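PDB 4ECF: ABC-type phosphate transport system, periplasmic component from Lactobacillus brevis, which probably binds phosphate as the solute-binding component of an ABC transporter that imports it across the cytoplasmic membrane. Local coordinates for residues Val123-Ala135 with Arg146-Met158. Sequence-based numbering, arbitrary orientation.
Sequences VLINRAQGSGTRA and RSKTAQEQDSSGM. With PO4 (phosphate ion), chain B.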
loop_
_atom_site.group_PDB
_atom_site.type_symbol
_atom_site.label_atom_id
_atom_site.label_comp_id
_atom_site.label_asym_id
_atom_site.label_seq_id
_atom_site.Cartn_x
_atom_site.Cartn_y
_atom_site.Cartn_z
ATOM N N VAL A 123 6.878 15.165 -14.276
ATOM C CA VAL A 123 7.527 15.286 -12.988
ATOM C C VAL A 123 7.285 14.012 -12.219
ATOM O O VAL A 123 6.145 13.758 -11.768
ATOM C CB VAL A 123 6.946 16.481 -12.173
ATOM C CG1 VAL A 123 7.598 16.565 -10.792
ATOM C CG2 VAL A 123 7.099 17.791 -12.941
ATOM N N LEU A 124 8.336 13.213 -12.052
ATOM C CA LEU A 124 8.230 11.983 -11.275
ATOM C C LEU A 124 8.202 12.337 -9.803
ATOM O O LEU A 124 9.008 13.153 -9.318
ATOM C CB LEU A 124 9.420 11.037 -11.565
ATOM C CG LEU A 124 9.579 10.576 -13.010
ATOM C CD1 LEU A 124 10.861 9.755 -13.131
ATOM C CD2 LEU A 124 8.358 9.823 -13.518
ATOM N N ILE A 125 7.264 11.715 -9.092
ATOM C CA ILE A 125 7.207 11.801 -7.635
ATOM C C ILE A 125 7.331 10.385 -7.083
ATOM O O ILE A 125 6.571 9.504 -7.457
ATOM C CB ILE A 125 5.884 12.459 -7.170
ATOM C CG1 ILE A 125 5.669 13.818 -7.856
ATOM C CG2 ILE A 125 5.852 12.576 -5.648
ATOM C CD1 ILE A 125 6.608 14.898 -7.412
ATOM N N ASN A 126 8.312 10.154 -6.222
ATOM C CA ASN A 126 8.534 8.823 -5.661
ATOM C C ASN A 126 8.304 8.834 -4.167
ATOM O O ASN A 126 8.322 9.892 -3.513
ATOM C CB ASN A 126 9.975 8.356 -5.938
ATOM C CG ASN A 126 10.111 7.720 -7.297
ATOM O OD1 ASN A 126 10.931 8.154 -8.098
ATOM N ND2 ASN A 126 9.355 6.683 -7.547
ATOM N N ARG A 127 8.077 7.644 -3.605
ATOM C CA ARG A 127 8.238 7.494 -2.193
ATOM C C ARG A 127 9.688 7.167 -1.886
ATOM O O ARG A 127 10.449 6.713 -2.761
ATOM C CB ARG A 127 7.322 6.368 -1.679
ATOM C CG ARG A 127 5.834 6.662 -1.795
ATOM C CD ARG A 127 5.285 7.578 -0.687
ATOM N NE ARG A 127 5.684 7.041 0.608
ATOM C CZ ARG A 127 5.083 6.016 1.194
ATOM N NH1 ARG A 127 4.021 5.452 0.633
ATOM N NH2 ARG A 127 5.559 5.540 2.316
ATOM N N ALA A 128 10.052 7.335 -0.619
ATOM C CA ALA A 128 11.360 6.936 -0.136
ATOM C C ALA A 128 11.542 5.429 -0.078
ATOM O O ALA A 128 10.585 4.666 0.082
ATOM C CB ALA A 128 11.620 7.549 1.229
ATOM N N GLN A 129 12.796 4.995 -0.209
ATOM C CA GLN A 129 13.184 3.603 -0.046
ATOM C C GLN A 129 12.696 3.095 1.306
ATOM O O GLN A 129 12.757 3.822 2.300
ATOM C CB GLN A 129 14.711 3.433 -0.118
ATOM C CG GLN A 129 15.272 3.547 -1.517
ATOM C CD GLN A 129 14.830 2.408 -2.415
ATOM O OE1 GLN A 129 14.473 1.323 -1.941
ATOM N NE2 GLN A 129 14.848 2.653 -3.725
ATOM N N GLY A 130 12.204 1.859 1.322
ATOM C CA GLY A 130 11.535 1.306 2.507
ATOM C C GLY A 130 10.022 1.311 2.420
ATOM O O GLY A 130 9.360 0.563 3.149
ATOM N N SER A 131 9.473 2.162 1.557
ATOM C CA SER A 131 8.032 2.200 1.282
ATOM C C SER A 131 7.606 0.881 0.655
ATOM O O SER A 131 8.218 0.408 -0.316
ATOM C CB SER A 131 7.694 3.299 0.287
ATOM O OG SER A 131 6.393 3.131 -0.251
ATOM N N GLY A 132 6.549 0.275 1.205
ATOM C CA GLY A 132 6.070 -0.966 0.672
ATOM C C GLY A 132 5.303 -0.758 -0.619
ATOM O O GLY A 132 5.319 -1.626 -1.527
ATOM N N THR A 133 4.701 0.421 -0.737
ATOM C CA THR A 133 4.037 0.834 -2.008
ATOM C C THR A 133 5.080 0.896 -3.126
ATOM O O THR A 133 4.864 0.349 -4.234
ATOM C CB THR A 133 3.334 2.178 -1.867
ATOM O OG1 THR A 133 2.410 2.133 -0.751
ATOM C CG2 THR A 133 2.516 2.418 -3.146
ATOM N N ARG A 134 6.188 1.559 -2.847
ATOM C CA ARG A 134 7.228 1.661 -3.830
ATOM C C ARG A 134 7.789 0.271 -4.238
ATOM O O ARG A 134 7.935 0.000 -5.416
ATOM C CB ARG A 134 8.353 2.579 -3.386
ATOM C CG ARG A 134 9.516 2.621 -4.377
ATOM C CD ARG A 134 10.512 3.685 -4.007
ATOM N NE ARG A 134 11.627 3.658 -4.955
ATOM C CZ ARG A 134 12.542 4.612 -5.028
ATOM N NH1 ARG A 134 12.460 5.653 -4.241
ATOM N NH2 ARG A 134 13.521 4.520 -5.920
ATOM N N ALA A 135 8.072 -0.608 -3.262
ATOM C CA ALA A 135 8.583 -1.937 -3.578
ATOM C C ALA A 135 7.630 -2.716 -4.465
ATOM O O ALA A 135 8.026 -3.370 -5.419
ATOM C CB ALA A 135 8.910 -2.697 -2.299
ATOM N N ARG A 146 14.326 0.070 -11.738
ATOM C CA ARG A 146 14.535 1.131 -10.731
ATOM C C ARG A 146 14.113 2.465 -11.292
ATOM O O ARG A 146 14.346 2.750 -12.474
ATOM C CB ARG A 146 16.021 1.257 -10.374
ATOM C CG ARG A 146 16.610 0.032 -9.683
ATOM C CD ARG A 146 16.019 -0.189 -8.299
ATOM N NE ARG A 146 14.727 -0.875 -8.368
ATOM C CZ ARG A 146 14.548 -2.193 -8.267
ATOM N NH1 ARG A 146 15.560 -3.039 -8.070
ATOM N NH2 ARG A 146 13.324 -2.669 -8.367
ATOM N N SER A 147 13.488 3.296 -10.453
ATOM C CA SER A 147 13.066 4.617 -10.862
ATOM C C SER A 147 14.279 5.531 -11.045
ATOM O O SER A 147 15.278 5.390 -10.327
ATOM C CB SER A 147 12.111 5.180 -9.799
ATOM O OG SER A 147 11.025 4.290 -9.611
ATOM N N LYS A 148 14.176 6.429 -12.006
ATOM C CA LYS A 148 15.003 7.600 -12.114
ATOM C C LYS A 148 14.921 8.382 -10.769
ATOM O O LYS A 148 13.868 8.462 -10.179
ATOM C CB LYS A 148 14.411 8.446 -13.258
ATOM C CG LYS A 148 15.128 9.767 -13.572
ATOM C CD LYS A 148 14.345 10.565 -14.616
ATOM C CE LYS A 148 14.726 12.040 -14.720
ATOM N NZ LYS A 148 14.025 12.704 -15.878
ATOM N N THR A 149 16.036 8.945 -10.298
ATOM C CA THR A 149 16.056 9.869 -9.146
ATOM C C THR A 149 15.047 11.022 -9.330
ATOM O O THR A 149 15.073 11.715 -10.360
ATOM C CB THR A 149 17.488 10.443 -8.975
ATOM O OG1 THR A 149 18.376 9.354 -8.703
ATOM C CG2 THR A 149 17.570 11.483 -7.828
ATOM N N ALA A 150 14.197 11.228 -8.313
ATOM C CA ALA A 150 12.996 12.094 -8.374
ATOM C C ALA A 150 12.831 12.787 -7.016
ATOM O O ALA A 150 13.376 12.329 -5.997
ATOM C CB ALA A 150 11.707 11.260 -8.624
ATOM N N GLN A 151 11.988 13.811 -6.999
ATOM C CA GLN A 151 11.393 14.328 -5.756
ATOM C C GLN A 151 10.772 13.160 -4.969
ATOM O O GLN A 151 10.034 12.358 -5.550
ATOM C CB GLN A 151 10.286 15.341 -6.100
ATOM C CG GLN A 151 9.673 16.045 -4.888
ATOM C CD GLN A 151 8.525 16.978 -5.252
ATOM O OE1 GLN A 151 8.367 17.382 -6.410
ATOM N NE2 GLN A 151 7.722 17.331 -4.257
ATOM N N GLU A 152 11.066 13.081 -3.666
ATOM C CA GLU A 152 10.488 12.034 -2.782
ATOM C C GLU A 152 9.607 12.618 -1.688
ATOM O O GLU A 152 9.828 13.740 -1.204
ATOM C CB GLU A 152 11.563 11.132 -2.156
ATOM C CG GLU A 152 12.170 10.177 -3.177
ATOM C CD GLU A 152 13.373 9.366 -2.720
ATOM O OE1 GLU A 152 13.855 9.500 -1.567
ATOM O OE2 GLU A 152 13.856 8.573 -3.573
ATOM N N GLN A 153 8.605 11.838 -1.298
ATOM C CA GLN A 153 7.635 12.248 -0.282
ATOM C C GLN A 153 7.583 11.125 0.736
ATOM O O GLN A 153 7.924 10.000 0.399
ATOM C CB GLN A 153 6.271 12.503 -0.908
ATOM C CG GLN A 153 6.250 13.544 -2.015
ATOM C CD GLN A 153 6.714 14.920 -1.589
ATOM O OE1 GLN A 153 7.402 15.595 -2.345
ATOM N NE2 GLN A 153 6.318 15.358 -0.402
ATOM N N ASP A 154 7.176 11.418 1.978
ATOM C CA ASP A 154 7.348 10.459 3.065
ATOM C C ASP A 154 6.113 9.620 3.306
ATOM O O ASP A 154 6.175 8.717 4.125
ATOM C CB ASP A 154 7.743 11.160 4.385
ATOM C CG ASP A 154 9.184 11.670 4.396
ATOM O OD1 ASP A 154 10.004 11.275 3.529
ATOM O OD2 ASP A 154 9.493 12.477 5.304
ATOM N N SER A 155 4.999 9.886 2.615
ATOM C CA SER A 155 3.779 9.095 2.859
ATOM C C SER A 155 2.889 9.048 1.631
ATOM O O SER A 155 2.984 9.900 0.755
ATOM C CB SER A 155 2.940 9.716 4.008
ATOM O OG SER A 155 2.447 10.991 3.652
ATOM N N SER A 156 1.921 8.130 1.676
ATOM C CA SER A 156 0.863 8.057 0.676
ATOM C C SER A 156 0.101 9.383 0.551
ATOM O O SER A 156 -0.166 9.861 -0.537
ATOM C CB SER A 156 -0.134 6.945 1.067
ATOM O OG SER A 156 0.458 5.664 1.115
ATOM N N GLY A 157 -0.276 9.981 1.687
ATOM C CA GLY A 157 -1.034 11.221 1.680
ATOM C C GLY A 157 -0.290 12.393 1.067
ATOM O O GLY A 157 -0.890 13.161 0.325
HETATM N N MSE A 158 1.011 12.487 1.330
HETATM C CA MSE A 158 1.829 13.557 0.742
HETATM C C MSE A 158 2.055 13.353 -0.770
HETATM O O MSE A 158 2.057 14.322 -1.512
HETATM C CB MSE A 158 3.127 13.726 1.509
HETATM C CG MSE A 158 2.884 14.226 2.924
HETATM SE SE MSE A 158 4.525 14.371 3.962
HETATM C CE MSE A 158 4.935 12.552 4.412
HETATM P P PO4 B . 3.959 2.356 2.613
HETATM O O1 PO4 B . 4.205 2.697 1.148
HETATM O O2 PO4 B . 4.932 1.377 3.163
HETATM O O3 PO4 B . 3.858 3.585 3.473
HETATM O O4 PO4 B . 2.502 1.692 2.736
HETATM O O HOH W 1 10.965 14.850 -9.494
HETATM O O HOH W 2 7.937 6.009 4.021
HETATM O O HOH W 3 8.444 7.361 1.706
HETATM O O HOH W 4 14.988 6.951 -0.727
HETATM O O HOH W 5 0.418 4.122 -1.079
#
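N126 joins strand 123-127 to the parallel strand 151-153: its N donates almost straight to Q151 O (2.9 Å), and its O accepts from Q153 N (3.0 Å). Packing is tight on the N126 side, where its amide OD1 rests on the A150 methyl CB at 3.2 Å, a place that suits a small residue; ND2 is hydrogen-bonded to Y172 OH, with the S147 side chain alongside. On the other sheet face I125 CG2 lies against Q153 CG, and helix 156-165 covers both through I162.

The solvent side is looser. One water links L124 O to Q151 N, and exposed E152 makes a weak salt bridge, OE2 to R134 NH1 (3.3 Å), while a water bridges its OE1 to Q129 N. R134, its chain extended, also donates from NH1 to R127 O at 2.7 Å; its NE pairs with E138.

Bends at chi2 and chi3 (-79° and -51°) fold R127 back, laying one guanidinium face over the S155-S156 backbone while NH1 (weakly) and NH2 donate to the phosphate, NH2 to O3 (2.8 Å). A water beside it accepts from R127 NE and A128 N and donates to Q153 O. With an alanine in its place, the phosphate would probably lose its arginine partner and the S155-S156 backbone its covering face. S131 OG caps helix 132-140, accepting from R134 N, and donates to phosphate O1; T133 and the G132 amide also bind. This beta-alpha-beta unit supplies part of the phosphate site, completed by S11, T12, A13 and T41, consistent with a PstS-type periplasmic binding protein.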